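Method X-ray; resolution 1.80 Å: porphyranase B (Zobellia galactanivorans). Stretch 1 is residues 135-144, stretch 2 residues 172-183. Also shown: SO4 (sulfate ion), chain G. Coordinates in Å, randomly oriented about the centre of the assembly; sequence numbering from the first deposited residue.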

ATOM      1  N   LEU A 135      -9.074 -19.545  -9.751  1.00 14.49           N
ATOM      2  CA  LEU A 135     -10.121 -20.429 -10.271  1.00 15.63           C
ATOM      3  C   LEU A 135     -11.446 -20.301  -9.509  1.00 17.17           C
ATOM      4  O   LEU A 135     -11.435 -20.016  -8.304  1.00 18.50           O
ATOM      5  CB  LEU A 135      -9.659 -21.871 -10.056  1.00 15.41           C
ATOM      6  CG  LEU A 135      -8.523 -22.425 -10.937  1.00 21.82           C
ATOM      7  CD1 LEU A 135      -7.545 -21.507 -11.673  1.00 25.85           C
ATOM      8  CD2 LEU A 135      -7.993 -23.718 -10.475  1.00 19.69           C
ATOM      9  N   GLY A 136     -12.572 -20.536 -10.177  1.00 15.01           N
ATOM     10  CA  GLY A 136     -13.907 -20.616  -9.495  1.00 15.94           C
ATOM     11  C   GLY A 136     -14.160 -19.323  -8.693  1.00 15.67           C
ATOM     12  O   GLY A 136     -13.875 -18.208  -9.140  1.00 13.26           O
ATOM     13  N   CYS A 137     -14.654 -19.495  -7.478  1.00 15.23           N
ATOM     14  CA  CYS A 137     -14.985 -18.319  -6.631  1.00 16.08           C
ATOM     15  C   CYS A 137     -13.767 -17.448  -6.212  1.00 15.05           C
ATOM     16  O   CYS A 137     -13.962 -16.276  -5.831  1.00 15.24           O
ATOM     17  CB  CYS A 137     -15.732 -18.801  -5.390  1.00 17.16           C
ATOM     18  SG  CYS A 137     -17.426 -19.404  -5.841  1.00 24.60           S
ATOM     19  N   ASP A 138     -12.559 -17.983  -6.309  1.00 13.70           N
ATOM     20  CA  ASP A 138     -11.341 -17.190  -6.021  1.00 14.01           C
ATOM     21  C   ASP A 138     -11.070 -16.069  -6.996  1.00 13.29           C
ATOM     22  O   ASP A 138     -10.170 -15.276  -6.775  1.00 13.65           O
ATOM     23  CB  ASP A 138     -10.102 -18.066  -5.923  1.00 15.02           C
ATOM     24  CG  ASP A 138     -10.136 -19.041  -4.714  1.00 18.62           C
ATOM     25  OD1 ASP A 138     -10.979 -18.899  -3.784  1.00 16.58           O
ATOM     26  OD2 ASP A 138      -9.271 -19.897  -4.748  1.00 19.58           O
ATOM     27  N   LYS A 139     -11.887 -15.936  -8.051  1.00 12.43           N
ATOM     28  CA  LYS A 139     -11.800 -14.792  -8.967  1.00 11.77           C
ATOM     29  C   LYS A 139     -12.330 -13.509  -8.310  1.00 12.04           C
ATOM     30  O   LYS A 139     -12.151 -12.420  -8.850  1.00 13.12           O
ATOM     31  CB  LYS A 139     -12.628 -15.089 -10.267  1.00 13.69           C
ATOM     32  CG  LYS A 139     -11.979 -16.195 -11.181  1.00 12.14           C
ATOM     33  CD  LYS A 139     -12.822 -16.341 -12.509  1.00 14.16           C
ATOM     34  CE  LYS A 139     -12.766 -17.740 -13.045  1.00 12.76           C
ATOM     35  NZ  LYS A 139     -11.310 -18.058 -13.466  1.00 16.88           N
ATOM     36  N   ARG A 140     -13.061 -13.627  -7.200  1.00 12.10           N
ATOM     37  CA  ARG A 140     -13.542 -12.451  -6.430  1.00 11.45           C
ATOM     38  C   ARG A 140     -12.276 -11.725  -5.938  1.00 11.76           C
ATOM     39  O   ARG A 140     -11.207 -12.302  -5.879  1.00 13.55           O
ATOM     40  CB  ARG A 140     -14.367 -12.891  -5.203  1.00 11.79           C
ATOM     41  CG  ARG A 140     -13.544 -13.721  -4.221  1.00 10.97           C
ATOM     42  CD  ARG A 140     -14.503 -14.436  -3.223  1.00 11.32           C
ATOM     43  NE  ARG A 140     -13.783 -15.375  -2.354  1.00 13.79           N
ATOM     44  CZ  ARG A 140     -13.203 -15.103  -1.174  1.00 13.21           C
ATOM     45  NH1 ARG A 140     -13.237 -13.910  -0.631  1.00 11.69           N
ATOM     46  NH2 ARG A 140     -12.559 -16.070  -0.530  1.00 12.56           N
ATOM     47  N   THR A 141     -12.435 -10.435  -5.622  1.00 11.34           N
ATOM     48  CA  THR A 141     -11.333  -9.596  -5.166  1.00 11.37           C
ATOM     49  C   THR A 141     -11.332  -9.509  -3.660  1.00 10.46           C
ATOM     50  O   THR A 141     -12.398  -9.299  -3.052  1.00 10.17           O
ATOM     51  CB  THR A 141     -11.517  -8.188  -5.729  1.00 12.97           C
ATOM     52  OG1 THR A 141     -11.436  -8.313  -7.158  1.00 15.58           O
ATOM     53  CG2 THR A 141     -10.363  -7.254  -5.245  1.00  9.00           C
ATOM     54  N   THR A 142     -10.143  -9.561  -3.084  1.00 10.88           N
ATOM     55  CA  THR A 142      -9.955  -9.313  -1.679  1.00  9.28           C
ATOM     56  C   THR A 142      -8.784  -8.312  -1.692  1.00 11.59           C
ATOM     57  O   THR A 142      -7.770  -8.522  -2.302  1.00 11.53           O
ATOM     58  CB  THR A 142      -9.526 -10.597  -0.865  1.00 11.95           C
ATOM     59  OG1 THR A 142      -8.309 -11.160  -1.407  1.00 11.25           O
ATOM     60  CG2 THR A 142     -10.583 -11.643  -0.871  1.00  9.75           C
ATOM     61  N   GLU A 143      -8.987  -7.169  -1.037  1.00 11.13           N
ATOM     62  CA  GLU A 143      -7.937  -6.135  -0.952  1.00 10.81           C
ATOM     63  C   GLU A 143      -7.778  -5.790   0.502  1.00 11.00           C
ATOM     64  O   GLU A 143      -8.765  -5.512   1.179  1.00  9.46           O
ATOM     65  CB  GLU A 143      -8.409  -4.885  -1.752  1.00 10.71           C
ATOM     66  CG  GLU A 143      -7.382  -3.705  -1.643  1.00  7.96           C
ATOM     67  CD  GLU A 143      -7.905  -2.470  -2.409  1.00 11.18           C
ATOM     68  OE1 GLU A 143      -8.896  -2.565  -3.189  1.00 12.11           O
ATOM     69  OE2 GLU A 143      -7.327  -1.380  -2.186  1.00 11.17           O
ATOM     70  N   LEU A 144      -6.520  -5.778   0.962  1.00  9.45           N
ATOM     71  CA  LEU A 144      -6.175  -5.469   2.367  1.00 10.07           C
ATOM     72  C   LEU A 144      -5.239  -4.214   2.335  1.00  9.49           C
ATOM     73  O   LEU A 144      -4.073  -4.281   2.005  1.00  7.08           O
ATOM     74  CB  LEU A 144      -5.469  -6.724   2.990  1.00 10.56           C
ATOM     75  CG  LEU A 144      -5.404  -6.808   4.544  1.00  8.81           C
ATOM     76  CD1 LEU A 144      -4.629  -8.045   4.967  1.00 10.78           C
ATOM     77  CD2 LEU A 144      -4.796  -5.522   5.169  1.00  7.10           C
TER
HETATM   78  S   SO4 G   7     -10.234  -3.956  -9.221  1.00 22.14           S
HETATM   79  O1  SO4 G   7      -9.823  -2.711  -9.770  1.00 27.40           O
HETATM   80  O2  SO4 G   7      -9.312  -4.451  -8.212  1.00 19.49           O
HETATM   81  O3  SO4 G   7     -11.629  -3.793  -8.778  1.00 20.81           O
HETATM   82  O4  SO4 G   7      -9.966  -4.950 -10.236  1.00 25.44           O
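Stretch 2 172-183: HSRNIPEGCEYE

Stretch 2 enters as a strand, residues 172-174, and runs antiparallel to strand 141-144: the two N-to-C directions make an angle of 164°, and the axes approach to 4.9 Å. Beyond Arg-174 it leaves the strand, with Asn-175 at positive phi, passes through a type II turn from Pro-177 to Cys-180, and continues as loop, bending at Glu-181, to Tyr-182 alongside the 3-10 segment 137-139 and Arg-140. The contact thus has two parts, a ladder of backbone hydrogen bonds and a side-chain clamp, and together they bury 713 Å².

The ladder fixes the register. Thr-141 pairs with Arg-174, Thr-141 N to Arg-174 O at 2.9 Å and Arg-174 N to Thr-141 O at 3.2 Å; Glu-143 pairs with His-172, Glu-143 N to His-172 O at 3.1 Å and His-172 N to Glu-143 O at 2.8 Å. Between them Thr-142 faces Ser-173 as a non-hydrogen-bonded pair, CA to CA 4.9 Å, with both side chains on the sheet face opposite those of the flanking pairs.

Arg-140 covers the most surface. Its chi1 is p and the next two torsions are t, so the chain reaches out and lays its guanidinium flat on the ring of Tyr-182, planes at 12° and Arg-140 CZ 3.7 Å from the ring centroid. This is a cation-pi stack, and Arg-140 CD adds a CH-pi contact over the same ring. At its root, Arg-140 CB packs 3.9 Å from Pro-177 CD, while Arg-140 CA directs its hydrogen at Asn-175 O, 3.4 Å away. A water accepts from Arg-140 NH1 and donates to Thr-141 O and Ser-173 OG, tying the guanidinium to the ladder.

Thr-141 and Glu-143 come next, and their side chains share a face with Arg-174 and His-172. Asn-175 ND2 donates to Thr-141 OG1 at 2.8 Å, and Thr-141 CG2 lies over one face of the Arg-174 guanidinium, 3.7 Å from Arg-174 NH2. Glu-143, with chi1 and chi2 both t, stands up from the sheet, and the end of Arg-174 comes across to it in a salt bridge, Arg-174 NH2 to Glu-143 OE1 at 2.8 Å; Arg-174 NH1 also donates to Glu-143 OE1, at 2.9 Å. Arg-174 NE donates to O3 of a sulfate, probably from the crystallisation liquor, at 2.8 Å and Arg-174 NH2 to sulfate O2 at 2.9 Å, so the NE/NH2 edge holds the sulfate while NH1 and NH2 hold Glu-143.

A disulfide closes the far end, Cys-137 SG to Cys-180 SG at 2.1 Å with chi3 of -89°. The turn that presents Cys-180 contains Gly-179, whose backbone angles by themselves call for glycine. The design rule is economical: set the register with backbone pairs, cover them with diagonal charge pairing, then lock the irregular end covalently beside a stacked arginine.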

ATOM      1  N   HIS A 172     -11.498  -4.953   1.712  1.00 10.29           N
ATOM      2  CA  HIS A 172     -12.558  -4.870   0.739  1.00  9.54           C
ATOM      3  C   HIS A 172     -12.840  -6.235   0.169  1.00 10.19           C
ATOM      4  O   HIS A 172     -11.901  -6.973  -0.124  1.00 11.89           O
ATOM      5  CB  HIS A 172     -12.152  -4.006  -0.477  1.00  8.63           C
ATOM      6  CG  HIS A 172     -11.821  -2.599  -0.120  1.00 12.01           C
ATOM      7  ND1 HIS A 172     -12.795  -1.677   0.209  1.00 14.93           N
ATOM      8  CD2 HIS A 172     -10.631  -1.961   0.026  1.00 11.92           C
ATOM      9  CE1 HIS A 172     -12.226  -0.507   0.439  1.00 16.83           C
ATOM     10  NE2 HIS A 172     -10.917  -0.652   0.340  1.00 13.43           N
ATOM     11  N   SER A 173     -14.126  -6.484  -0.090  1.00 10.23           N
ATOM     12  CA  SER A 173     -14.537  -7.663  -0.854  1.00 11.06           C
ATOM     13  C   SER A 173     -15.385  -7.114  -2.012  1.00 12.06           C
ATOM     14  O   SER A 173     -16.361  -6.371  -1.797  1.00 12.90           O
ATOM     15  CB  SER A 173     -15.376  -8.593   0.044  1.00 10.88           C
ATOM     16  OG  SER A 173     -16.078  -9.518  -0.810  1.00 11.73           O
ATOM     17  N   ARG A 174     -15.050  -7.475  -3.243  1.00 11.44           N
ATOM     18  CA  ARG A 174     -15.833  -7.018  -4.414  1.00 13.08           C
ATOM     19  C   ARG A 174     -15.665  -7.917  -5.618  1.00 13.01           C
ATOM     20  O   ARG A 174     -14.905  -8.926  -5.521  1.00 11.03           O
ATOM     21  CB  ARG A 174     -15.485  -5.588  -4.812  1.00 12.74           C
ATOM     22  CG  ARG A 174     -13.941  -5.397  -5.152  1.00 13.38           C
ATOM     23  CD  ARG A 174     -13.655  -3.970  -5.701  1.00 14.80           C
ATOM     24  NE  ARG A 174     -12.237  -3.862  -6.011  1.00 14.42           N
ATOM     25  CZ  ARG A 174     -11.298  -3.620  -5.104  1.00 16.31           C
ATOM     26  NH1 ARG A 174     -11.605  -3.392  -3.808  1.00 15.69           N
ATOM     27  NH2 ARG A 174     -10.054  -3.600  -5.502  1.00 10.16           N
ATOM     28  N   ASN A 175     -16.295  -7.556  -6.769  1.00 14.42           N
ATOM     29  CA  ASN A 175     -16.127  -8.405  -7.988  1.00 14.72           C
ATOM     30  C   ASN A 175     -16.507  -9.874  -7.764  1.00 15.37           C
ATOM     31  O   ASN A 175     -15.866 -10.847  -8.269  1.00 13.97           O
ATOM     32  CB  ASN A 175     -14.715  -8.308  -8.579  1.00 15.88           C
ATOM     33  CG  ASN A 175     -14.320  -6.914  -8.918  1.00 19.34           C
ATOM     34  OD1 ASN A 175     -15.155  -6.124  -9.358  1.00 21.86           O
ATOM     35  ND2 ASN A 175     -13.043  -6.562  -8.646  1.00 17.42           N
ATOM     36  N   ILE A 176     -17.560 -10.113  -6.986  1.00 15.33           N
ATOM     37  CA  ILE A 176     -17.797 -11.498  -6.613  1.00 16.38           C
ATOM     38  C   ILE A 176     -18.606 -12.219  -7.737  1.00 17.08           C
ATOM     39  O   ILE A 176     -19.664 -11.683  -8.172  1.00 18.08           O
ATOM     40  CB  ILE A 176     -18.579 -11.580  -5.287  1.00 17.58           C
ATOM     41  CG1 ILE A 176     -17.732 -10.999  -4.139  1.00 15.73           C
ATOM     42  CG2 ILE A 176     -19.074 -13.025  -4.958  1.00 16.43           C
ATOM     43  CD1 ILE A 176     -18.678 -10.352  -3.208  1.00 20.87           C
ATOM     44  N   PRO A 177     -18.124 -13.395  -8.213  1.00 18.12           N
ATOM     45  CA  PRO A 177     -18.871 -14.085  -9.291  1.00 19.97           C
ATOM     46  C   PRO A 177     -20.271 -14.489  -8.836  1.00 22.27           C
ATOM     47  O   PRO A 177     -20.458 -14.945  -7.701  1.00 23.42           O
ATOM     48  CB  PRO A 177     -18.057 -15.363  -9.555  1.00 17.64           C
ATOM     49  CG  PRO A 177     -16.632 -14.970  -9.106  1.00 18.05           C
ATOM     50  CD  PRO A 177     -16.847 -14.070  -7.911  1.00 16.92           C
ATOM     51  N   GLU A 178     -21.246 -14.360  -9.742  1.00 26.19           N
ATOM     52  CA  GLU A 178     -22.624 -14.734  -9.411  1.00 29.05           C
ATOM     53  C   GLU A 178     -22.671 -16.213  -8.994  1.00 28.48           C
ATOM     54  O   GLU A 178     -21.916 -17.040  -9.515  1.00 29.27           O
ATOM     55  CB  GLU A 178     -23.594 -14.302 -10.529  1.00 30.75           C
ATOM     56  CG  GLU A 178     -23.824 -15.296 -11.621  1.00 39.99           C
ATOM     57  CD  GLU A 178     -25.183 -15.956 -11.495  1.00 49.13           C
ATOM     58  OE1 GLU A 178     -26.049 -15.645 -12.348  1.00 51.40           O
ATOM     59  OE2 GLU A 178     -25.392 -16.753 -10.529  1.00 52.80           O
ATOM     60  N   GLY A 179     -23.453 -16.527  -7.951  1.00 28.53           N
ATOM     61  CA  GLY A 179     -23.447 -17.862  -7.361  1.00 28.50           C
ATOM     62  C   GLY A 179     -22.427 -18.165  -6.265  1.00 28.72           C
ATOM     63  O   GLY A 179     -22.495 -19.205  -5.632  1.00 30.46           O
ATOM     64  N   CYS A 180     -21.455 -17.279  -6.042  1.00 27.28           N
ATOM     65  CA  CYS A 180     -20.451 -17.510  -5.027  1.00 25.62           C
ATOM     66  C   CYS A 180     -20.942 -16.903  -3.716  1.00 24.23           C
ATOM     67  O   CYS A 180     -21.390 -15.775  -3.746  1.00 25.28           O
ATOM     68  CB  CYS A 180     -19.134 -16.850  -5.483  1.00 25.72           C
ATOM     69  SG  CYS A 180     -18.335 -17.796  -6.823  1.00 24.53           S
ATOM     70  N   GLU A 181     -20.882 -17.650  -2.612  1.00 24.25           N
ATOM     71  CA  GLU A 181     -21.495 -17.256  -1.316  1.00 25.44           C
ATOM     72  C   GLU A 181     -20.549 -16.345  -0.542  1.00 23.24           C
ATOM     73  O   GLU A 181     -20.016 -16.756   0.500  1.00 22.51           O
ATOM     74  CB  GLU A 181     -21.666 -18.476  -0.378  1.00 27.33           C
ATOM     75  CG  GLU A 181     -22.091 -19.713  -1.051  1.00 35.10           C
ATOM     76  CD  GLU A 181     -23.549 -19.691  -1.178  1.00 41.70           C
ATOM     77  OE1 GLU A 181     -24.072 -18.559  -1.380  1.00 45.95           O
ATOM     78  OE2 GLU A 181     -24.146 -20.783  -1.037  1.00 42.76           O
ATOM     79  N   TYR A 182     -20.279 -15.169  -1.076  1.00 21.96           N
ATOM     80  CA  TYR A 182     -19.413 -14.211  -0.348  1.00 20.40           C
ATOM     81  C   TYR A 182     -20.129 -12.884  -0.383  1.00 21.14           C
ATOM     82  O   TYR A 182     -20.831 -12.572  -1.338  1.00 20.55           O
ATOM     83  CB  TYR A 182     -18.059 -14.108  -1.054  1.00 19.46           C
ATOM     84  CG  TYR A 182     -17.285 -15.371  -0.931  1.00 19.05           C
ATOM     85  CD1 TYR A 182     -16.634 -15.673   0.253  1.00 18.32           C
ATOM     86  CD2 TYR A 182     -17.296 -16.333  -1.963  1.00 21.36           C
ATOM     87  CE1 TYR A 182     -15.941 -16.877   0.391  1.00 21.12           C
ATOM     88  CE2 TYR A 182     -16.595 -17.533  -1.839  1.00 21.19           C
ATOM     89  CZ  TYR A 182     -15.941 -17.780  -0.658  1.00 23.02           C
ATOM     90  OH  TYR A 182     -15.280 -18.955  -0.491  1.00 23.07           O
ATOM     91  N   GLU A 183     -19.989 -12.104   0.677  1.00 20.42           N
ATOM     92  CA  GLU A 183     -20.554 -10.737   0.690  1.00 21.55           C
ATOM     93  C   GLU A 183     -19.569  -9.708   0.143  1.00 19.69           C
ATOM     94  O   GLU A 183     -18.349  -9.843   0.333  1.00 18.13           O
ATOM     95  CB  GLU A 183     -20.818 -10.320   2.137  1.00 23.22           C
ATOM     96  CG  GLU A 183     -21.537 -11.360   2.964  1.00 30.38           C
ATOM     97  CD  GLU A 183     -23.060 -11.304   2.804  1.00 39.41           C
ATOM     98  OE1 GLU A 183     -23.743 -11.985   3.612  1.00 46.07           O
ATOM     99  OE2 GLU A 183     -23.585 -10.598   1.907  1.00 38.13           O
TER
HETATM  100  O   HOH W   1     -14.119 -11.240  -1.841  1.00 14.82           O